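Local coordinates for C. albicans actin interacting protein Aip5 (Candida albicans SC5314, PDB 6M4C) that interacts with actin and, in the polarisome, probably acts as a nucleation-promoting factor that supports actin assembly for filamentous growth, at residues 12-17 with 29-34; 36-41 with 84-89; 62-67 with 73-78. All coordinates share one frame; numbering follows the deposited sequence.

Contact 1 (12-17 with 29-34); sequences VYIFTS and NNLAAI
I14 on strand 12-16 reaches across to L31 and A32 on helix 22-36. The two elements open the beta-alpha-beta unit (strand 12-16, helix 22-36, strand 43-46) of this thioredoxin-like domain, with the helix laid against one side of the sheet. Between 12-17 and 29-34 the contact is purely apolar; a hydrogen bond between T16 OG1 and S28 OG joins strand and helix just before N29.

At the start of the helical segment, N29 faces away from the strand, and its ND2 is hydrogen-bonded to the backbone oxygen of L18 of the second subunit. The helix therefore offers one side to its own sheet while another meets the dimer partner.

L31 comes next and points at the strand. Its CG stands anti to the backbone N (chi1 -165°), which carries the branched end to I14, the two side chains lying alongside one another, pointing opposite ways. The leucine CD2 lies 3.9 Å from CG2 of I14, and its CG is 3.9 Å from I14 CD1, so both branches of the isoleucine meet the same leucine. V69 of strand 68-71 also touches L31, which thus spans two neighbouring strands of the sheet.

One residue on, A32 is small enough for the end of the isoleucine to settle against the helix backbone; F42 and Y44 close in around the same alanine. I14 CG1 is anti to the carbonyl carbon and its chain continues extended at chi2 (-165°), carrying the terminal methyl to the helix backbone. That methyl, CD1, ends 3.8 Å from A32 N and 4.2 Å from A32 CB.

Contact 2 (36-41 with 84-89); sequences QGNGIK and DANEEY
N38 and N86 meet through their side-chain amides where two helices of the thioredoxin-like fold come to an end. Q36 is the last residue of helix 22-36 and opens a type I beta turn that closes at G39, with G39 N bonded to Q36 O at 3.2 Å. Within this turn N38 directs its side chain toward the second segment. Its ND2 makes a weak hydrogen bond to N86 OD1, 3.4 Å long and bent to 145° at the hydrogen. The stronger partner of the same ND2 is the backbone oxygen of I34, one turn back in the helix, so the amide is held chiefly by its own helix end and reaches N86 as a second acceptor.

On the far side, N86 has CG anti to its backbone N (chi1 -176°), which extends the amide toward N38. The two amide planes are turned 74° apart. N86 ND2 makes a weak hydrogen bond to E87 OE2, consistent with the amide orientation that turns OD1 to N38.

G39, with positive phi, is the C-prime residue of a Schellman motif, and Y89 plays the same part after helix 79-87. Past the turn, I40 packs on R92 and L95 of helix 91-96. That helix thus backs the junction, its L91 touching both asparagines, while the chain runs on from 36-41 into strand 43-46.

Contact 3 (62-67 with 73-78); sequences NGKTLP and DDYIGN
N78 holds the loop 62-67 through one good hydrogen bond: its ND2 donates to the backbone oxygen of T65 at 2.9 Å, with 157° at the hydrogen. The donor arrives in the carbonyl plane, and the acceptor lies almost exactly in the amide plane of the asparagine. N78 CB also rests 3.7 Å from P67 O. Beside this bond, K64 bends at its third and fourth torsions and crosses the side chain of Y75 at about a right angle, placing its CE near the phenol OH and its NZ 3.9 Å from that oxygen.

The N-terminal turn of helix 79-87 positions N78 and the Y75 hydroxyl. N78 is the N-cap of this helix: its chi1 of 89° sets CG between the backbone N and carbonyl carbon, from where OD1 accepts from E81 N while ND2 turns to the loop. E81 in turn bonds Y75 OH through OE2 and lies at long, weak ion-pair range of K64 NZ, which also has a weak hydrogen bond to A61 O.

P67 leads into strand 68-71, the place where thioredoxin-fold proteins commonly have a cis-proline. Here the L66-P67 peptide is modelled trans, with CA of L66 and CA of P67 3.9 Å apart. P67 O accepts a backbone hydrogen bond from W79 N, and the proline ring packs on V24, R27, S28 and L31 of helix 22-36.

Farther out, strand 74-78 pairs antiparallel with strand 68-71 and carries a classic beta bulge, I76 and G77 together facing V69. Y75 sits just before it. G77 N lies 3.6 Å above one face of the Y75 ring, displaced from its centre, and W57 of helix 51-60 meets that ring with the planes about 55° apart.

Contact 1 closes before either of the others opens, and contact 3 is nested within the loop closed by contact 2. The centre of contact 1 is about 11 Å from each of the other two, which lie about 16 Å apart and do not touch. Contacts 1 and 3 reach the same four-stranded sheet and adjoin through P67, whose CB is 3.4 Å from F15 O. Contacts 1 and 2 share the end of helix 22-36, where I34 packs on N86. Helix 79-87 starts at contact 3 and ends at contact 2. Together they tie one compact thioredoxin-like domain, which has no cysteine and so lacks the redox-active thiols of classical thioredoxins; an actin-interacting role fits its name.

Contact 1 (12-17 with 29-34)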
loop_
_atom_site.group_PDB
_atom_site.type_symbol
_atom_site.label_atom_id
_atom_site.label_comp_id
_atom_site.label_asym_id
_atom_site.label_seq_id
_atom_site.Cartn_x
_atom_site.Cartn_y
_atom_site.Cartn_z
ATOM N N VAL A 12 -5.769 -7.021 6.833
ATOM C CA VAL A 12 -4.512 -7.725 6.628
ATOM C C VAL A 12 -3.545 -6.840 5.839
ATOM O O VAL A 12 -3.915 -6.242 4.844
ATOM C CB VAL A 12 -4.723 -9.095 5.966
ATOM C CG1 VAL A 12 -3.387 -9.729 5.607
ATOM C CG2 VAL A 12 -5.586 -10.029 6.818
ATOM N N TYR A 13 -2.303 -6.728 6.308
ATOM C CA TYR A 13 -1.355 -5.856 5.646
ATOM C C TYR A 13 -0.124 -6.666 5.317
ATOM O O TYR A 13 0.237 -7.563 6.078
ATOM C CB TYR A 13 -0.872 -4.720 6.548
ATOM C CG TYR A 13 -1.965 -3.848 7.105
ATOM C CD1 TYR A 13 -2.647 -2.952 6.307
ATOM C CD2 TYR A 13 -2.332 -3.934 8.434
ATOM C CE1 TYR A 13 -3.660 -2.158 6.815
ATOM C CE2 TYR A 13 -3.356 -3.160 8.953
ATOM C CZ TYR A 13 -4.022 -2.264 8.144
ATOM O OH TYR A 13 -5.040 -1.513 8.658
ATOM N N ILE A 14 0.465 -6.338 4.164
ATOM C CA ILE A 14 1.858 -6.624 3.896
ATOM C C ILE A 14 2.690 -5.403 4.280
ATOM O O ILE A 14 2.560 -4.334 3.681
ATOM C CB ILE A 14 2.070 -7.014 2.435
ATOM C CG1 ILE A 14 1.326 -8.310 2.124
ATOM C CG2 ILE A 14 3.550 -7.153 2.163
ATOM C CD1 ILE A 14 1.736 -8.963 0.836
ATOM N N PHE A 15 3.538 -5.586 5.305
ATOM C CA PHE A 15 4.508 -4.581 5.693
ATOM C C PHE A 15 5.697 -4.745 4.759
ATOM O O PHE A 15 6.087 -5.876 4.464
ATOM C CB PHE A 15 4.856 -4.718 7.176
ATOM C CG PHE A 15 3.899 -4.047 8.134
ATOM C CD1 PHE A 15 2.543 -3.936 7.850
ATOM C CD2 PHE A 15 4.359 -3.501 9.318
ATOM C CE1 PHE A 15 1.666 -3.335 8.747
ATOM C CE2 PHE A 15 3.481 -2.891 10.209
ATOM C CZ PHE A 15 2.137 -2.811 9.934
ATOM N N THR A 16 6.211 -3.621 4.248
ATOM C CA THR A 16 7.304 -3.679 3.289
ATOM C C THR A 16 7.996 -2.319 3.168
ATOM O O THR A 16 7.623 -1.352 3.846
ATOM C CB THR A 16 6.832 -4.186 1.923
ATOM O OG1 THR A 16 8.027 -4.459 1.194
ATOM C CG2 THR A 16 5.994 -3.179 1.162
ATOM N N SER A 17 9.015 -2.271 2.296
ATOM C CA SER A 17 9.681 -1.017 1.984
ATOM C C SER A 17 9.987 -0.920 0.493
ATOM O O SER A 17 10.768 -1.705 -0.028
ATOM C CB SER A 17 10.926 -0.842 2.809
ATOM O OG SER A 17 11.550 0.403 2.536
ATOM N N ASN A 29 6.220 -9.417 -3.992
ATOM C CA ASN A 29 5.297 -9.941 -4.982
ATOM C C ASN A 29 4.873 -11.354 -4.610
ATOM O O ASN A 29 3.679 -11.652 -4.576
ATOM C CB ASN A 29 5.835 -9.810 -6.396
ATOM C CG ASN A 29 5.889 -8.360 -6.816
ATOM O OD1 ASN A 29 4.964 -7.593 -6.565
ATOM N ND2 ASN A 29 6.983 -7.975 -7.438
ATOM N N ASN A 30 5.876 -12.177 -4.282
ATOM C CA ASN A 30 5.739 -13.566 -3.879
ATOM C C ASN A 30 4.772 -13.695 -2.714
ATOM O O ASN A 30 3.915 -14.579 -2.698
ATOM C CB ASN A 30 7.087 -14.130 -3.456
ATOM C CG ASN A 30 8.035 -14.256 -4.626
ATOM O OD1 ASN A 30 7.612 -14.208 -5.781
ATOM N ND2 ASN A 30 9.315 -14.420 -4.337
ATOM N N LEU A 31 4.919 -12.797 -1.743
ATOM C CA LEU A 31 4.031 -12.797 -0.589
ATOM C C LEU A 31 2.592 -12.440 -0.987
ATOM O O LEU A 31 1.638 -12.992 -0.431
ATOM C CB LEU A 31 4.612 -11.847 0.466
ATOM C CG LEU A 31 4.034 -11.961 1.872
ATOM C CD1 LEU A 31 4.294 -13.334 2.475
ATOM C CD2 LEU A 31 4.649 -10.891 2.756
ATOM N N ALA A 32 2.430 -11.514 -1.947
ATOM C CA ALA A 32 1.101 -11.106 -2.371
ATOM C C ALA A 32 0.441 -12.255 -3.125
ATOM O O ALA A 32 -0.759 -12.487 -2.986
ATOM C CB ALA A 32 1.178 -9.869 -3.217
ATOM N N ALA A 33 1.247 -12.973 -3.917
ATOM C CA ALA A 33 0.760 -14.090 -4.715
ATOM C C ALA A 33 0.165 -15.154 -3.791
ATOM O O ALA A 33 -0.928 -15.664 -4.031
ATOM C CB ALA A 33 1.897 -14.633 -5.537
ATOM N N ILE A 34 0.880 -15.462 -2.703
ATOM C CA ILE A 34 0.356 -16.404 -1.735
ATOM C C ILE A 34 -0.950 -15.871 -1.153
ATOM O O ILE A 34 -1.866 -16.644 -0.896
ATOM C CB ILE A 34 1.360 -16.644 -0.601
ATOM C CG1 ILE A 34 2.626 -17.358 -1.071
ATOM C CG2 ILE A 34 0.659 -17.383 0.531
ATOM C CD1 ILE A 34 3.580 -17.701 0.047
#

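Contact 2 (36-41 with 84-89)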
loop_
_atom_site.group_PDB
_atom_site.type_symbol
_atom_site.label_atom_id
_atom_site.label_comp_id
_atom_site.label_asym_id
_atom_site.label_seq_id
_atom_site.Cartn_x
_atom_site.Cartn_y
_atom_site.Cartn_z
ATOM N N GLN A 36 -3.102 -13.835 -2.326
ATOM C CA GLN A 36 -4.136 -13.666 -3.328
ATOM C C GLN A 36 -4.594 -15.056 -3.741
ATOM O O GLN A 36 -5.789 -15.314 -3.797
ATOM C CB GLN A 36 -3.637 -12.795 -4.479
ATOM C CG GLN A 36 -4.671 -12.552 -5.563
ATOM C CD GLN A 36 -4.033 -11.949 -6.792
ATOM O OE1 GLN A 36 -2.914 -11.439 -6.753
ATOM N NE2 GLN A 36 -4.740 -12.019 -7.909
ATOM N N GLY A 37 -3.623 -15.960 -3.906
ATOM C CA GLY A 37 -3.854 -17.394 -4.028
ATOM C C GLY A 37 -4.751 -18.044 -2.960
ATOM O O GLY A 37 -5.264 -19.140 -3.174
ATOM N N ASN A 38 -4.957 -17.383 -1.819
ATOM C CA ASN A 38 -5.592 -18.019 -0.685
ATOM C C ASN A 38 -6.837 -17.242 -0.303
ATOM O O ASN A 38 -7.365 -17.423 0.799
ATOM C CB ASN A 38 -4.691 -18.034 0.548
ATOM C CG ASN A 38 -3.822 -19.269 0.650
ATOM O OD1 ASN A 38 -4.152 -20.226 1.366
ATOM N ND2 ASN A 38 -2.697 -19.240 -0.047
ATOM N N GLY A 39 -7.263 -16.361 -1.213
ATOM C CA GLY A 39 -8.491 -15.616 -0.996
ATOM C C GLY A 39 -8.353 -14.454 -0.009
ATOM O O GLY A 39 -9.364 -13.910 0.450
ATOM N N ILE A 40 -7.112 -14.037 0.295
ATOM C CA ILE A 40 -6.933 -13.135 1.424
ATOM C C ILE A 40 -6.690 -11.746 0.853
ATOM O O ILE A 40 -5.721 -11.556 0.132
ATOM C CB ILE A 40 -5.823 -13.636 2.397
ATOM C CG1 ILE A 40 -6.215 -14.939 3.099
ATOM C CG2 ILE A 40 -5.432 -12.596 3.445
ATOM C CD1 ILE A 40 -5.028 -15.636 3.694
ATOM N N LYS A 41 -7.611 -10.808 1.118
ATOM C CA LYS A 41 -7.433 -9.431 0.659
ATOM C C LYS A 41 -6.381 -8.769 1.553
ATOM O O LYS A 41 -6.222 -9.176 2.698
ATOM C CB LYS A 41 -8.780 -8.683 0.532
ATOM N N ASP A 84 6.653 -20.640 4.938
ATOM C CA ASP A 84 6.605 -21.878 5.714
ATOM C C ASP A 84 5.142 -22.267 5.955
ATOM O O ASP A 84 4.688 -23.266 5.404
ATOM C CB ASP A 84 7.559 -21.878 6.925
ATOM C CG ASP A 84 9.048 -21.782 6.573
ATOM O OD1 ASP A 84 9.386 -21.921 5.363
ATOM O OD2 ASP A 84 9.874 -21.556 7.511
ATOM N N ALA A 85 4.397 -21.443 6.707
ATOM C CA ALA A 85 2.997 -21.694 7.041
ATOM C C ALA A 85 2.208 -22.188 5.821
ATOM O O ALA A 85 1.389 -23.103 5.928
ATOM C CB ALA A 85 2.379 -20.447 7.634
ATOM N N ASN A 86 2.461 -21.584 4.651
ATOM C CA ASN A 86 1.687 -21.879 3.457
ATOM C C ASN A 86 1.950 -23.307 2.985
ATOM O O ASN A 86 1.013 -24.010 2.610
ATOM C CB ASN A 86 1.963 -20.875 2.342
ATOM C CG ASN A 86 1.093 -21.095 1.126
ATOM O OD1 ASN A 86 -0.132 -21.067 1.220
ATOM N ND2 ASN A 86 1.729 -21.287 -0.016
ATOM N N GLU A 87 3.226 -23.723 3.009
ATOM C CA GLU A 87 3.614 -25.039 2.525
ATOM C C GLU A 87 3.083 -26.105 3.480
ATOM O O GLU A 87 2.587 -27.141 3.039
ATOM C CB GLU A 87 5.120 -25.125 2.289
ATOM C CG GLU A 87 5.532 -24.847 0.847
ATOM C CD GLU A 87 5.806 -23.390 0.513
ATOM O OE1 GLU A 87 6.986 -22.969 0.563
ATOM O OE2 GLU A 87 4.843 -22.675 0.205
ATOM N N GLU A 88 3.125 -25.812 4.785
ATOM C CA GLU A 88 2.586 -26.700 5.808
ATOM C C GLU A 88 1.059 -26.553 5.946
ATOM O O GLU A 88 0.471 -27.075 6.896
ATOM C CB GLU A 88 3.387 -26.557 7.114
ATOM C CG GLU A 88 3.143 -25.256 7.861
ATOM C CD GLU A 88 3.940 -25.073 9.141
ATOM O OE1 GLU A 88 4.820 -25.926 9.407
ATOM O OE2 GLU A 88 3.679 -24.076 9.875
ATOM N N TYR A 89 0.416 -25.861 4.988
ATOM C CA TYR A 89 -1.031 -25.699 4.955
ATOM C C TYR A 89 -1.547 -25.207 6.305
ATOM O O TYR A 89 -2.502 -25.765 6.844
ATOM C CB TYR A 89 -1.750 -26.995 4.551
ATOM C CG TYR A 89 -1.475 -27.461 3.142
ATOM C CD1 TYR A 89 -1.778 -26.673 2.041
ATOM C CD2 TYR A 89 -0.962 -28.724 2.890
ATOM C CE1 TYR A 89 -1.588 -27.119 0.738
ATOM C CE2 TYR A 89 -0.742 -29.182 1.595
ATOM C CZ TYR A 89 -1.047 -28.375 0.511
ATOM O OH TYR A 89 -0.802 -28.828 -0.758
#

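Contact 3 (62-67 with 73-78)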
loop_
_atom_site.group_PDB
_atom_site.type_symbol
_atom_site.label_atom_id
_atom_site.label_comp_id
_atom_site.label_asym_id
_atom_site.label_seq_id
_atom_site.Cartn_x
_atom_site.Cartn_y
_atom_site.Cartn_z
ATOM N N ASN A 62 10.850 -9.063 15.806
ATOM C CA ASN A 62 12.182 -9.408 16.288
ATOM C C ASN A 62 13.204 -9.168 15.180
ATOM O O ASN A 62 13.930 -10.097 14.808
ATOM C CB ASN A 62 12.234 -10.825 16.865
ATOM C CG ASN A 62 11.490 -10.915 18.182
ATOM O OD1 ASN A 62 10.645 -10.070 18.502
ATOM N ND2 ASN A 62 11.811 -11.934 18.963
ATOM N N GLY A 63 13.201 -7.918 14.667
ATOM C CA GLY A 63 13.941 -7.464 13.500
ATOM C C GLY A 63 14.230 -8.594 12.509
ATOM O O GLY A 63 15.381 -8.786 12.115
ATOM N N LYS A 64 13.188 -9.346 12.112
ATOM C CA LYS A 64 13.341 -10.232 10.965
ATOM C C LYS A 64 13.180 -9.413 9.687
ATOM O O LYS A 64 12.595 -8.333 9.725
ATOM C CB LYS A 64 12.421 -11.457 11.020
ATOM C CG LYS A 64 12.919 -12.584 11.916
ATOM C CD LYS A 64 11.898 -13.659 12.244
ATOM C CE LYS A 64 10.586 -13.097 12.751
ATOM N NZ LYS A 64 10.443 -13.092 14.224
ATOM N N THR A 65 13.662 -9.977 8.568
ATOM C CA THR A 65 13.981 -9.292 7.321
ATOM C C THR A 65 12.808 -9.216 6.339
ATOM O O THR A 65 11.854 -9.985 6.442
ATOM C CB THR A 65 15.133 -10.029 6.627
ATOM O OG1 THR A 65 15.648 -9.226 5.570
ATOM C CG2 THR A 65 14.750 -11.386 6.082
ATOM N N LEU A 66 12.949 -8.315 5.345
ATOM C CA LEU A 66 12.139 -8.173 4.132
ATOM C C LEU A 66 10.675 -7.943 4.494
ATOM O O LEU A 66 10.427 -7.416 5.591
ATOM C CB LEU A 66 12.355 -9.359 3.180
ATOM N N PRO A 67 9.701 -8.270 3.586
ATOM C CA PRO A 67 8.280 -8.012 3.842
ATOM C C PRO A 67 7.695 -9.009 4.836
ATOM O O PRO A 67 8.240 -10.084 5.071
ATOM C CB PRO A 67 7.592 -8.172 2.471
ATOM C CG PRO A 67 8.491 -9.130 1.715
ATOM C CD PRO A 67 9.892 -8.824 2.227
ATOM N N ASP A 73 -3.217 -4.881 14.246
ATOM C CA ASP A 73 -2.087 -4.353 14.980
ATOM C C ASP A 73 -1.026 -5.432 15.176
ATOM O O ASP A 73 0.104 -5.083 15.516
ATOM C CB ASP A 73 -2.535 -3.643 16.260
ATOM N N ASP A 74 -1.358 -6.701 14.867
ATOM C CA ASP A 74 -0.644 -7.874 15.372
ATOM C C ASP A 74 0.199 -8.588 14.308
ATOM O O ASP A 74 -0.312 -9.410 13.558
ATOM C CB ASP A 74 -1.613 -8.907 15.973
ATOM C CG ASP A 74 -2.486 -8.407 17.112
ATOM O OD1 ASP A 74 -2.068 -8.563 18.290
ATOM O OD2 ASP A 74 -3.580 -7.885 16.818
ATOM N N TYR A 75 1.517 -8.359 14.294
ATOM C CA TYR A 75 2.455 -9.185 13.533
ATOM C C TYR A 75 2.003 -10.651 13.494
ATOM O O TYR A 75 1.361 -11.142 14.428
ATOM C CB TYR A 75 3.857 -9.076 14.138
ATOM C CG TYR A 75 4.921 -9.882 13.448
ATOM C CD1 TYR A 75 5.114 -11.226 13.740
ATOM C CD2 TYR A 75 5.736 -9.301 12.484
ATOM C CE1 TYR A 75 6.117 -11.958 13.119
ATOM C CE2 TYR A 75 6.738 -10.020 11.850
ATOM C CZ TYR A 75 6.935 -11.354 12.172
ATOM O OH TYR A 75 7.893 -12.070 11.499
ATOM N N ILE A 76 2.368 -11.348 12.408
ATOM C CA ILE A 76 1.892 -12.690 12.100
ATOM C C ILE A 76 3.106 -13.471 11.650
ATOM O O ILE A 76 3.471 -14.510 12.205
ATOM C CB ILE A 76 0.850 -12.654 10.958
ATOM C CG1 ILE A 76 -0.434 -11.929 11.353
ATOM C CG2 ILE A 76 0.570 -14.008 10.320
ATOM C CD1 ILE A 76 -1.233 -12.622 12.416
ATOM N N GLY A 77 3.734 -12.931 10.619
ATOM C CA GLY A 77 4.810 -13.678 10.006
ATOM C C GLY A 77 5.498 -12.805 8.980
ATOM O O GLY A 77 5.010 -11.737 8.637
ATOM N N ASN A 78 6.649 -13.258 8.528
ATOM C CA ASN A 78 7.391 -12.471 7.573
ATOM C C ASN A 78 7.487 -13.360 6.344
ATOM O O ASN A 78 6.996 -14.488 6.361
ATOM C CB ASN A 78 8.742 -12.043 8.156
ATOM C CG ASN A 78 9.834 -13.060 7.887
ATOM O OD1 ASN A 78 9.664 -14.260 8.113
ATOM N ND2 ASN A 78 10.944 -12.597 7.347
#